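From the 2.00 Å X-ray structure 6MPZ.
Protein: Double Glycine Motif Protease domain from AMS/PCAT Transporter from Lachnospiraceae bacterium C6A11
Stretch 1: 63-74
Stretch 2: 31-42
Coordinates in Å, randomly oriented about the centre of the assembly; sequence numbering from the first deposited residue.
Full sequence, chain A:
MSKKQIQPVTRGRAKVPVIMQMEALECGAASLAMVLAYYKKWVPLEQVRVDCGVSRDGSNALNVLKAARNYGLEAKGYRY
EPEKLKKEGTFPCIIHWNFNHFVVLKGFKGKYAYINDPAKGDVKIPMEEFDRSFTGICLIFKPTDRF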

# COMPACT_ATOMS: atom_id res chain seq x y z
N ASN A 63 9.73 4.31 5.63
CA ASN A 63 9.44 3.71 6.94
C ASN A 63 8.38 2.60 6.85
O ASN A 63 8.49 1.60 7.57
CB ASN A 63 9.01 4.76 7.97
CG ASN A 63 10.18 5.59 8.47
OD1 ASN A 63 11.33 5.14 8.49
ND2 ASN A 63 9.90 6.80 8.87
N VAL A 64 7.42 2.75 5.93
CA VAL A 64 6.43 1.70 5.71
C VAL A 64 7.15 0.45 5.24
O VAL A 64 6.89 -0.63 5.74
CB VAL A 64 5.37 2.13 4.72
CG1 VAL A 64 4.44 0.94 4.38
CG2 VAL A 64 4.55 3.27 5.31
N LEU A 65 8.03 0.61 4.28
CA LEU A 65 8.80 -0.49 3.74
C LEU A 65 9.70 -1.16 4.78
O LEU A 65 9.81 -2.38 4.81
CB LEU A 65 9.67 -0.04 2.54
CG LEU A 65 9.05 0.39 1.20
CD1 LEU A 65 10.12 1.03 0.30
CD2 LEU A 65 8.33 -0.77 0.48
N LYS A 66 10.39 -0.35 5.60
CA LYS A 66 11.27 -0.88 6.67
C LYS A 66 10.49 -1.70 7.71
O LYS A 66 10.94 -2.76 8.13
CB LYS A 66 12.01 0.25 7.41
CG LYS A 66 13.20 0.81 6.64
CD LYS A 66 13.97 1.81 7.49
CE LYS A 66 15.01 2.54 6.66
NZ LYS A 66 15.71 3.57 7.50
N ALA A 67 9.34 -1.18 8.12
CA ALA A 67 8.46 -1.89 9.06
C ALA A 67 7.97 -3.22 8.44
O ALA A 67 8.01 -4.24 9.11
CB ALA A 67 7.27 -1.01 9.46
N ALA A 68 7.61 -3.21 7.15
CA ALA A 68 7.16 -4.43 6.47
C ALA A 68 8.26 -5.50 6.47
O ALA A 68 7.99 -6.70 6.67
CB ALA A 68 6.75 -4.10 5.05
N ARG A 69 9.50 -5.06 6.26
CA ARG A 69 10.68 -5.96 6.22
C ARG A 69 10.96 -6.61 7.55
O ARG A 69 11.29 -7.78 7.58
CB ARG A 69 11.92 -5.23 5.75
CG ARG A 69 11.95 -4.97 4.26
CD ARG A 69 13.26 -4.29 3.84
NE ARG A 69 13.12 -3.62 2.54
CZ ARG A 69 13.27 -2.31 2.30
NH1 ARG A 69 13.61 -1.46 3.25
NH2 ARG A 69 13.10 -1.86 1.06
N ASN A 70 10.84 -5.87 8.65
CA ASN A 70 10.99 -6.44 9.99
C ASN A 70 9.90 -7.46 10.31
O ASN A 70 10.14 -8.38 11.08
CB ASN A 70 11.05 -5.35 11.07
CG ASN A 70 12.40 -4.64 11.12
OD1 ASN A 70 12.46 -3.43 11.35
ND2 ASN A 70 13.50 -5.37 10.89
N TYR A 71 8.72 -7.32 9.72
CA TYR A 71 7.65 -8.33 9.87
C TYR A 71 7.76 -9.51 8.90
O TYR A 71 6.82 -10.30 8.78
CB TYR A 71 6.27 -7.69 9.69
CG TYR A 71 5.95 -6.55 10.62
CD1 TYR A 71 6.23 -6.60 11.99
CD2 TYR A 71 5.28 -5.41 10.12
CE1 TYR A 71 5.90 -5.55 12.83
CE2 TYR A 71 4.94 -4.35 10.95
CZ TYR A 71 5.24 -4.42 12.30
OH TYR A 71 4.88 -3.35 13.09
N GLY A 72 8.88 -9.64 8.18
CA GLY A 72 9.14 -10.84 7.35
C GLY A 72 8.74 -10.76 5.88
O GLY A 72 8.92 -11.73 5.15
N LEU A 73 8.22 -9.62 5.44
CA LEU A 73 7.91 -9.42 4.04
C LEU A 73 9.09 -8.80 3.30
O LEU A 73 9.76 -7.91 3.80
CB LEU A 73 6.69 -8.51 3.89
CG LEU A 73 5.36 -9.01 4.46
CD1 LEU A 73 4.32 -7.91 4.34
CD2 LEU A 73 4.92 -10.24 3.71
N GLU A 74 9.33 -9.28 2.09
CA GLU A 74 10.21 -8.57 1.19
C GLU A 74 9.40 -7.38 0.66
O GLU A 74 8.21 -7.52 0.34
CB GLU A 74 10.66 -9.46 0.05
CG GLU A 74 11.84 -8.90 -0.69
CD GLU A 74 11.83 -9.21 -2.17
OE1 GLU A 74 11.70 -10.40 -2.54
OE2 GLU A 74 11.93 -8.24 -2.94
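Stretch 2, residues 31-42: SLAMVLAYYKKW

How does the backbone of stretch 2 run relative to stretch 1? Both begin inside a helix, 63-70 in stretch 1 and 31-38 in stretch 2, and the two helices point much the same way, with a crossing angle of -27°. Their axes come no nearer than 11.0 Å. Y71 and Y39 are the first residues to leave helical angles, and because the helices point much the same way, both end on the same side of the contact. Two pairs mark the register: V64 CA lies 7.1 Å from L32 CA, and Y71 CA lies 7.6 Å from K41 CA.

What fills the space between the helices? L32, with chi1 t and chi2 p, points toward stretch 1 and packs against V64, A67, A68 and Y71. Its CD1 is 3.8 Å from A68 CB, and its CD2 is 4.0 Å from A67 CB and 3.8 Å from V64 O. L32 CD2 also meets the edge of the Y71 ring, 4.3 Å from Y71 CE2.

Where does L73 go once its helix has ended? Its CA-to-CB bond points toward stretch 2, and it has the largest covered area of stretch 1. L73 CD1 packs 4.2 Å from V35 CG1 and 4.1 Å from L36 CD2, while L73 CD2 sits over one face of the Y39 ring, 4.1 Å from its centroid, in a CH-pi contact. L36 starts sideways, but its end comes nearer, bringing L36 CD1 to 3.6 Å from Y71 CD2.

Does any polar contact join the two? One weak hydrogen bond does, from K41 NZ to Y71 O at 3.3 Å. The lysine's aliphatic part helps as well, with K41 CE 3.7 Å from L73 CD2. Beside it, G72 has phi/psi of 94/2, where a CB would jam against the preceding carbonyl and come tight against K41 NZ.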

# COMPACT_ATOMS: atom_id res chain seq x y z
N SER A 31 -2.86 0.90 6.04
CA SER A 31 -2.61 0.27 4.77
C SER A 31 -1.62 -0.88 5.00
O SER A 31 -1.86 -1.96 4.51
CB SER A 31 -2.03 1.28 3.72
OG SER A 31 -2.97 2.32 3.43
N LEU A 32 -0.54 -0.69 5.74
CA LEU A 32 0.35 -1.86 5.99
C LEU A 32 -0.37 -2.95 6.85
O LEU A 32 -0.08 -4.13 6.74
CB LEU A 32 1.63 -1.45 6.65
CG LEU A 32 2.64 -2.58 6.98
CD1 LEU A 32 3.05 -3.37 5.77
CD2 LEU A 32 3.88 -1.95 7.59
N ALA A 33 -1.30 -2.55 7.71
CA ALA A 33 -2.01 -3.52 8.58
C ALA A 33 -2.84 -4.49 7.71
O ALA A 33 -2.75 -5.72 7.88
CB ALA A 33 -2.88 -2.80 9.64
N MET A 34 -3.56 -3.92 6.74
CA MET A 34 -4.31 -4.67 5.71
C MET A 34 -3.42 -5.61 4.91
O MET A 34 -3.83 -6.76 4.69
CB MET A 34 -5.05 -3.73 4.76
CG MET A 34 -6.20 -3.07 5.40
SD MET A 34 -7.30 -1.98 4.43
CE MET A 34 -6.42 -0.44 4.46
N VAL A 35 -2.24 -5.14 4.48
CA VAL A 35 -1.28 -6.03 3.77
C VAL A 35 -0.80 -7.19 4.68
O VAL A 35 -0.77 -8.33 4.25
CB VAL A 35 -0.05 -5.30 3.14
CG1 VAL A 35 0.93 -6.29 2.52
CG2 VAL A 35 -0.47 -4.34 2.06
N LEU A 36 -0.45 -6.87 5.91
CA LEU A 36 -0.11 -7.87 6.92
C LEU A 36 -1.23 -8.92 7.15
O LEU A 36 -0.96 -10.12 7.22
CB LEU A 36 0.27 -7.18 8.24
CG LEU A 36 1.63 -6.46 8.16
CD1 LEU A 36 1.80 -5.47 9.33
CD2 LEU A 36 2.80 -7.46 8.10
N ALA A 37 -2.47 -8.44 7.23
CA ALA A 37 -3.64 -9.29 7.41
C ALA A 37 -3.87 -10.22 6.21
O ALA A 37 -4.27 -11.35 6.41
CB ALA A 37 -4.87 -8.43 7.69
N TYR A 38 -3.59 -9.76 4.98
CA TYR A 38 -3.66 -10.60 3.77
C TYR A 38 -2.72 -11.81 3.90
O TYR A 38 -3.08 -12.93 3.51
CB TYR A 38 -3.34 -9.79 2.50
CG TYR A 38 -3.26 -10.60 1.22
CD1 TYR A 38 -4.41 -10.91 0.47
CD2 TYR A 38 -2.04 -11.10 0.76
CE1 TYR A 38 -4.33 -11.66 -0.73
CE2 TYR A 38 -1.94 -11.86 -0.42
CZ TYR A 38 -3.07 -12.16 -1.15
OH TYR A 38 -2.92 -12.88 -2.32
N TYR A 39 -1.52 -11.58 4.44
CA TYR A 39 -0.52 -12.67 4.63
C TYR A 39 -0.67 -13.36 5.98
O TYR A 39 0.14 -14.24 6.31
CB TYR A 39 0.90 -12.12 4.46
CG TYR A 39 1.21 -11.70 3.04
CD1 TYR A 39 1.49 -12.66 2.07
CD2 TYR A 39 1.20 -10.34 2.66
CE1 TYR A 39 1.77 -12.29 0.75
CE2 TYR A 39 1.47 -9.96 1.36
CZ TYR A 39 1.75 -10.94 0.40
OH TYR A 39 2.01 -10.60 -0.91
N LYS A 40 -1.71 -13.00 6.74
CA LYS A 40 -1.99 -13.52 8.07
C LYS A 40 -0.82 -13.29 9.05
O LYS A 40 -0.55 -14.14 9.88
CB LYS A 40 -2.43 -15.00 8.01
CG LYS A 40 -3.83 -15.16 7.39
CD LYS A 40 -4.10 -16.42 6.62
CE LYS A 40 -4.28 -17.65 7.48
NZ LYS A 40 -5.15 -18.61 6.73
N LYS A 41 -0.15 -12.15 8.93
CA LYS A 41 0.86 -11.72 9.92
C LYS A 41 0.18 -10.83 10.90
O LYS A 41 -0.19 -9.70 10.59
CB LYS A 41 2.06 -11.04 9.26
CG LYS A 41 2.92 -12.05 8.52
CD LYS A 41 3.85 -11.35 7.54
CE LYS A 41 4.64 -12.34 6.70
NZ LYS A 41 5.57 -13.10 7.58
N TRP A 42 -0.06 -11.39 12.09
CA TRP A 42 -0.90 -10.76 13.09
C TRP A 42 0.00 -9.87 13.92
O TRP A 42 0.94 -10.36 14.55
CB TRP A 42 -1.62 -11.83 13.93
CG TRP A 42 -2.46 -12.82 13.07
CD1 TRP A 42 -2.41 -14.21 13.09
CD2 TRP A 42 -3.44 -12.48 12.06
NE1 TRP A 42 -3.31 -14.73 12.18
CE2 TRP A 42 -3.95 -13.70 11.53
CE3 TRP A 42 -3.95 -11.26 11.57
CZ2 TRP A 42 -4.92 -13.74 10.54
CZ3 TRP A 42 -4.94 -11.30 10.57
CH2 TRP A 42 -5.41 -12.53 10.07